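Local coordinates for cytidylate kinase-like family protein (Eubacterium ventriosum, PDB 3FDI) that is of unknown function but belongs to the cytidylate kinase-like family of P-loop proteins, and so probably transfers phosphate from a nucleoside triphosphate to a nucleotide, at residues Ile7-Gly12 / Ser100-Gly105; Asn88-Lys93 / Arg106-Ile111. All blocks are in the same frame, centred on the assembly; numbering follows the deposited sequence.

Interaction 1: residues Ile7-Gly12 / Ser100-Gly105; sequences IIIAIG and SFVIVG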
# COMPACT_ATOMS: atom_id res chain seq x y z
N ILE B 7 -5.16 15.82 29.44
CA ILE B 7 -4.52 15.88 28.11
C ILE B 7 -3.51 14.76 27.86
O ILE B 7 -2.58 14.53 28.65
CB ILE B 7 -3.79 17.21 27.81
CG1 ILE B 7 -4.55 18.42 28.40
CG2 ILE B 7 -3.66 17.40 26.31
CD1 ILE B 7 -4.40 19.75 27.57
N ILE B 8 -3.71 14.07 26.74
CA ILE B 8 -2.76 13.06 26.26
C ILE B 8 -2.37 13.41 24.81
O ILE B 8 -3.24 13.60 23.98
CB ILE B 8 -3.35 11.64 26.35
CG1 ILE B 8 -3.95 11.40 27.75
CG2 ILE B 8 -2.30 10.63 26.10
CD1 ILE B 8 -4.74 10.16 27.88
N ILE B 9 -1.06 13.51 24.52
CA ILE B 9 -0.59 13.82 23.19
C ILE B 9 0.23 12.68 22.66
O ILE B 9 1.21 12.31 23.29
CB ILE B 9 0.25 15.05 23.18
CG1 ILE B 9 -0.55 16.24 23.77
CG2 ILE B 9 0.77 15.32 21.74
CD1 ILE B 9 0.32 17.53 24.02
N ALA B 10 -0.21 12.09 21.55
CA ALA B 10 0.41 10.90 20.95
C ALA B 10 1.13 11.39 19.70
O ALA B 10 0.51 11.98 18.80
CB ALA B 10 -0.62 9.87 20.60
N ILE B 11 2.43 11.22 19.66
CA ILE B 11 3.25 11.77 18.59
C ILE B 11 3.85 10.65 17.85
O ILE B 11 4.49 9.77 18.46
CB ILE B 11 4.37 12.64 19.16
CG1 ILE B 11 3.82 14.00 19.57
CG2 ILE B 11 5.47 12.88 18.09
CD1 ILE B 11 4.69 14.67 20.48
N GLY B 12 3.66 10.68 16.54
CA GLY B 12 4.42 9.89 15.60
C GLY B 12 5.35 10.80 14.82
O GLY B 12 5.24 12.01 14.88
N SER B 100 -2.14 12.87 32.60
CA SER B 100 -1.79 13.58 31.41
C SER B 100 -0.34 13.30 31.05
O SER B 100 0.52 13.24 31.93
CB SER B 100 -1.97 15.05 31.63
OG SER B 100 -3.34 15.33 31.88
N PHE B 101 -0.07 13.14 29.74
CA PHE B 101 1.28 12.85 29.26
C PHE B 101 1.40 12.97 27.76
O PHE B 101 0.41 13.07 27.04
CB PHE B 101 1.78 11.42 29.71
CG PHE B 101 0.89 10.28 29.27
CD1 PHE B 101 1.12 9.62 28.06
CD2 PHE B 101 -0.17 9.88 30.05
CE1 PHE B 101 0.29 8.56 27.65
CE2 PHE B 101 -1.02 8.84 29.66
CZ PHE B 101 -0.78 8.17 28.45
N VAL B 102 2.66 12.99 27.33
CA VAL B 102 3.05 12.92 25.94
C VAL B 102 3.65 11.53 25.75
O VAL B 102 4.44 11.06 26.59
CB VAL B 102 4.10 13.99 25.57
CG1 VAL B 102 4.51 13.83 24.13
CG2 VAL B 102 3.57 15.42 25.84
N ILE B 103 3.27 10.87 24.67
CA ILE B 103 3.83 9.58 24.36
C ILE B 103 4.25 9.59 22.88
O ILE B 103 3.48 9.97 22.00
CB ILE B 103 2.86 8.42 24.74
CG1 ILE B 103 3.42 7.03 24.39
CG2 ILE B 103 1.50 8.60 24.12
CD1 ILE B 103 4.65 6.66 25.10
N VAL B 104 5.49 9.22 22.64
CA VAL B 104 6.02 9.13 21.30
C VAL B 104 5.92 7.68 20.86
O VAL B 104 6.35 6.78 21.59
CB VAL B 104 7.49 9.56 21.28
CG1 VAL B 104 8.11 9.29 19.91
CG2 VAL B 104 7.61 11.07 21.66
N GLY B 105 5.35 7.45 19.69
CA GLY B 105 5.36 6.15 19.10
C GLY B 105 4.50 5.20 19.88
O GLY B 105 3.49 5.62 20.46
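Phe101 CG lies between the backbone N and the carbonyl carbon (chi1 57°), and the ring carried by it lies beside Ile8, while Ile8 holds CG2 anti to its own backbone N. The two side chains run side by side, and Ile8 CG2 sits over one face of the ring, 3.9 Å from the ring centroid and shifted toward the rim near CE1 and CZ, a CH-pi contact. On the other face of the sheet, the tip of Ile11 meets Val102 obliquely, CD1 to CG1 at 3.7 Å. Between these two faces runs a regular parallel ladder in which Ile8 pairs with Phe101 and Ile11 with Val104. Ile9 bonds through both its backbone N and its O: N donates to Phe101 O at 3.0 Å and O accepts from Ile103 N at 2.9 Å. Ile11 N and O then reach Ile103 O and Gly105 N. At the start of the ladder a side chain steps in, Ile7 N donating to Ser100 OG at 3.1 Å in a nearly straight bond. In the parallel sheet of the P-loop NTPase fold, strand 8-13 is the middle strand and 101-104 lies next to it. Strand 8-13 also bonds to strand 118-125, and strand 34-35 lies beyond 101-104. Helix 19-30 covers the face of Ile11 and Val102, and helix 81-95 the face of Ile8, Phe101 and Ile103.

Interaction 2: residues Asn88-Lys93 / Arg106-Ile111; sequences NFIRKK and RCAEEI. With SO4 (sulfate ion), chain F.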
# COMPACT_ATOMS: atom_id res chain seq x y z
N ASN B 88 -0.54 -1.89 27.69
CA ASN B 88 -1.32 -1.85 28.89
C ASN B 88 -0.90 -0.72 29.86
O ASN B 88 -1.79 -0.08 30.47
CB ASN B 88 -1.31 -3.18 29.55
CG ASN B 88 -2.43 -3.31 30.53
OD1 ASN B 88 -3.55 -2.82 30.30
ND2 ASN B 88 -2.13 -3.95 31.66
N PHE B 89 0.42 -0.47 30.00
CA PHE B 89 0.92 0.70 30.74
C PHE B 89 0.25 1.96 30.26
O PHE B 89 -0.20 2.76 31.04
CB PHE B 89 2.45 0.85 30.62
CG PHE B 89 3.03 2.08 31.32
CD1 PHE B 89 3.56 1.99 32.59
CD2 PHE B 89 3.10 3.28 30.66
CE1 PHE B 89 4.09 3.13 33.23
CE2 PHE B 89 3.62 4.40 31.28
CZ PHE B 89 4.11 4.33 32.55
N ILE B 90 0.23 2.14 28.95
CA ILE B 90 -0.27 3.33 28.33
C ILE B 90 -1.75 3.48 28.54
O ILE B 90 -2.23 4.57 28.82
CB ILE B 90 0.05 3.29 26.84
CG1 ILE B 90 1.56 3.52 26.67
CG2 ILE B 90 -0.68 4.36 26.07
CD1 ILE B 90 2.04 3.50 25.19
N ARG B 91 -2.46 2.36 28.40
CA ARG B 91 -3.89 2.31 28.55
C ARG B 91 -4.28 2.61 30.01
O ARG B 91 -5.19 3.38 30.26
CB ARG B 91 -4.39 0.93 28.10
CG ARG B 91 -5.92 0.74 28.09
CD ARG B 91 -6.34 -0.75 28.17
NE ARG B 91 -5.86 -1.34 29.42
CZ ARG B 91 -6.47 -1.26 30.60
NH1 ARG B 91 -7.63 -0.62 30.77
NH2 ARG B 91 -5.87 -1.80 31.65
N LYS B 92 -3.60 1.99 30.96
CA LYS B 92 -3.88 2.22 32.38
C LYS B 92 -3.60 3.66 32.78
O LYS B 92 -4.42 4.26 33.46
CB LYS B 92 -3.06 1.29 33.29
CG LYS B 92 -3.62 -0.11 33.40
CD LYS B 92 -2.80 -0.99 34.37
CE LYS B 92 -3.35 -2.44 34.45
NZ LYS B 92 -2.80 -3.27 35.58
N LYS B 93 -2.45 4.19 32.39
CA LYS B 93 -2.11 5.56 32.73
C LYS B 93 -3.15 6.51 32.12
O LYS B 93 -3.59 7.45 32.79
CB LYS B 93 -0.70 5.93 32.28
CG LYS B 93 0.43 5.27 33.06
CD LYS B 93 0.42 5.64 34.55
CE LYS B 93 1.81 5.53 35.15
NZ LYS B 93 1.88 5.70 36.64
N ARG B 106 4.90 3.92 19.87
CA ARG B 106 4.27 2.87 20.66
C ARG B 106 2.78 2.63 20.37
O ARG B 106 2.03 2.15 21.23
CB ARG B 106 4.47 3.17 22.16
CG ARG B 106 5.98 3.32 22.60
CD ARG B 106 6.70 1.97 22.67
NE ARG B 106 7.28 1.61 21.40
CZ ARG B 106 7.86 0.45 21.11
NH1 ARG B 106 7.95 -0.52 22.02
NH2 ARG B 106 8.37 0.25 19.89
N CYS B 107 2.35 2.92 19.15
CA CYS B 107 0.99 2.76 18.72
C CYS B 107 0.01 3.54 19.57
O CYS B 107 -1.16 3.18 19.66
CB CYS B 107 0.62 1.28 18.73
SG CYS B 107 1.73 0.31 17.64
N ALA B 108 0.47 4.62 20.20
CA ALA B 108 -0.37 5.22 21.24
C ALA B 108 -1.67 5.78 20.68
O ALA B 108 -2.69 5.69 21.35
CB ALA B 108 0.39 6.25 22.07
N GLU B 109 -1.67 6.36 19.47
CA GLU B 109 -2.90 6.92 18.93
C GLU B 109 -3.95 5.81 18.72
O GLU B 109 -5.14 6.06 18.89
CB GLU B 109 -2.68 7.72 17.63
CG GLU B 109 -2.69 6.94 16.33
CD GLU B 109 -1.62 5.88 16.21
OE1 GLU B 109 -0.58 5.84 16.99
OE2 GLU B 109 -1.83 5.01 15.33
N GLU B 110 -3.50 4.60 18.41
CA GLU B 110 -4.41 3.46 18.26
C GLU B 110 -4.92 2.95 19.60
O GLU B 110 -6.15 2.76 19.76
CB GLU B 110 -3.76 2.33 17.49
CG GLU B 110 -4.63 1.11 17.26
CD GLU B 110 -5.90 1.37 16.41
OE1 GLU B 110 -5.96 2.37 15.64
OE2 GLU B 110 -6.85 0.55 16.53
N ILE B 111 -3.99 2.72 20.54
CA ILE B 111 -4.34 2.29 21.91
C ILE B 111 -5.36 3.22 22.64
O ILE B 111 -6.25 2.72 23.36
CB ILE B 111 -3.09 2.21 22.79
CG1 ILE B 111 -2.15 1.11 22.30
CG2 ILE B 111 -3.47 1.98 24.28
CD1 ILE B 111 -0.91 1.08 23.09
S SO4 F . 8.86 3.69 18.71
O1 SO4 F . 7.84 3.44 19.72
O2 SO4 F . 8.10 4.10 17.52
O3 SO4 F . 9.80 4.70 19.17
O4 SO4 F . 9.62 2.43 18.50
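Ile90 and Ile111 meet through their CG2 methyls at 4.1 Å, the side chains crossing at about a right angle, and they bury the most surface in this contact. It joins two helices of the P-loop NTPase fold, as in the cytidylate kinase-like family: 81-95 and the short 108-111, which precede and follow strand 101-104 in the chain. Ile90 makes most of the contacts. With CG1 anti to its carbonyl carbon (chi1 -72°) and the chain extended beyond it, CD1 reaches Arg106 CB at 3.9 Å, again crossing at about a right angle, and comes within 4.5 Å of Ala108 CB. Ile111 uses its one CG2 twice, touching Arg91 CB as well. The rest of Arg91 turns away from the contact: NE and NH2 grip Asn88 OD1 side-on, each at 2.9 Å and with the oxygen in the guanidinium plane, while NH1 forms a salt bridge with Glu96 and the side chain makes a cation-pi contact with Phe57. No hydrogen bond crosses between the segments. Arg106 and Cys107 both have left-handed backbone angles, a turn that leads into the helix with Cys107 as N-cap. Arg106 N donates to sulfate O1 at 3.0 Å, and its side chain, bent at chi2 and chi3, brings NH2 to O4 at 2.9 Å.

Strand 101-104 of interaction 1 connects the two segments of interaction 2 in the chain, and its Ile103 packs on both; the centres of the two interactions lie about 9 Å apart. Ile103 CG2 packs on Ala108 CB at 3.3 Å and Ile103 CG1 on Ile90 CD1 at 3.9 Å. From the first strand, Ala10 CB approaches Glu109 N at 3.8 Å, so the short helix sits against both strands. The sulfate lies near the C-terminal end of strand 101-104: Gly105 is about 4 Å from it at nearest atoms, Arg106 follows directly, and Arg13, beyond Gly12, donates NH2 to it. The ion probably came from the crystallisation liquor, but its place is consistent with a phosphate-binding pocket.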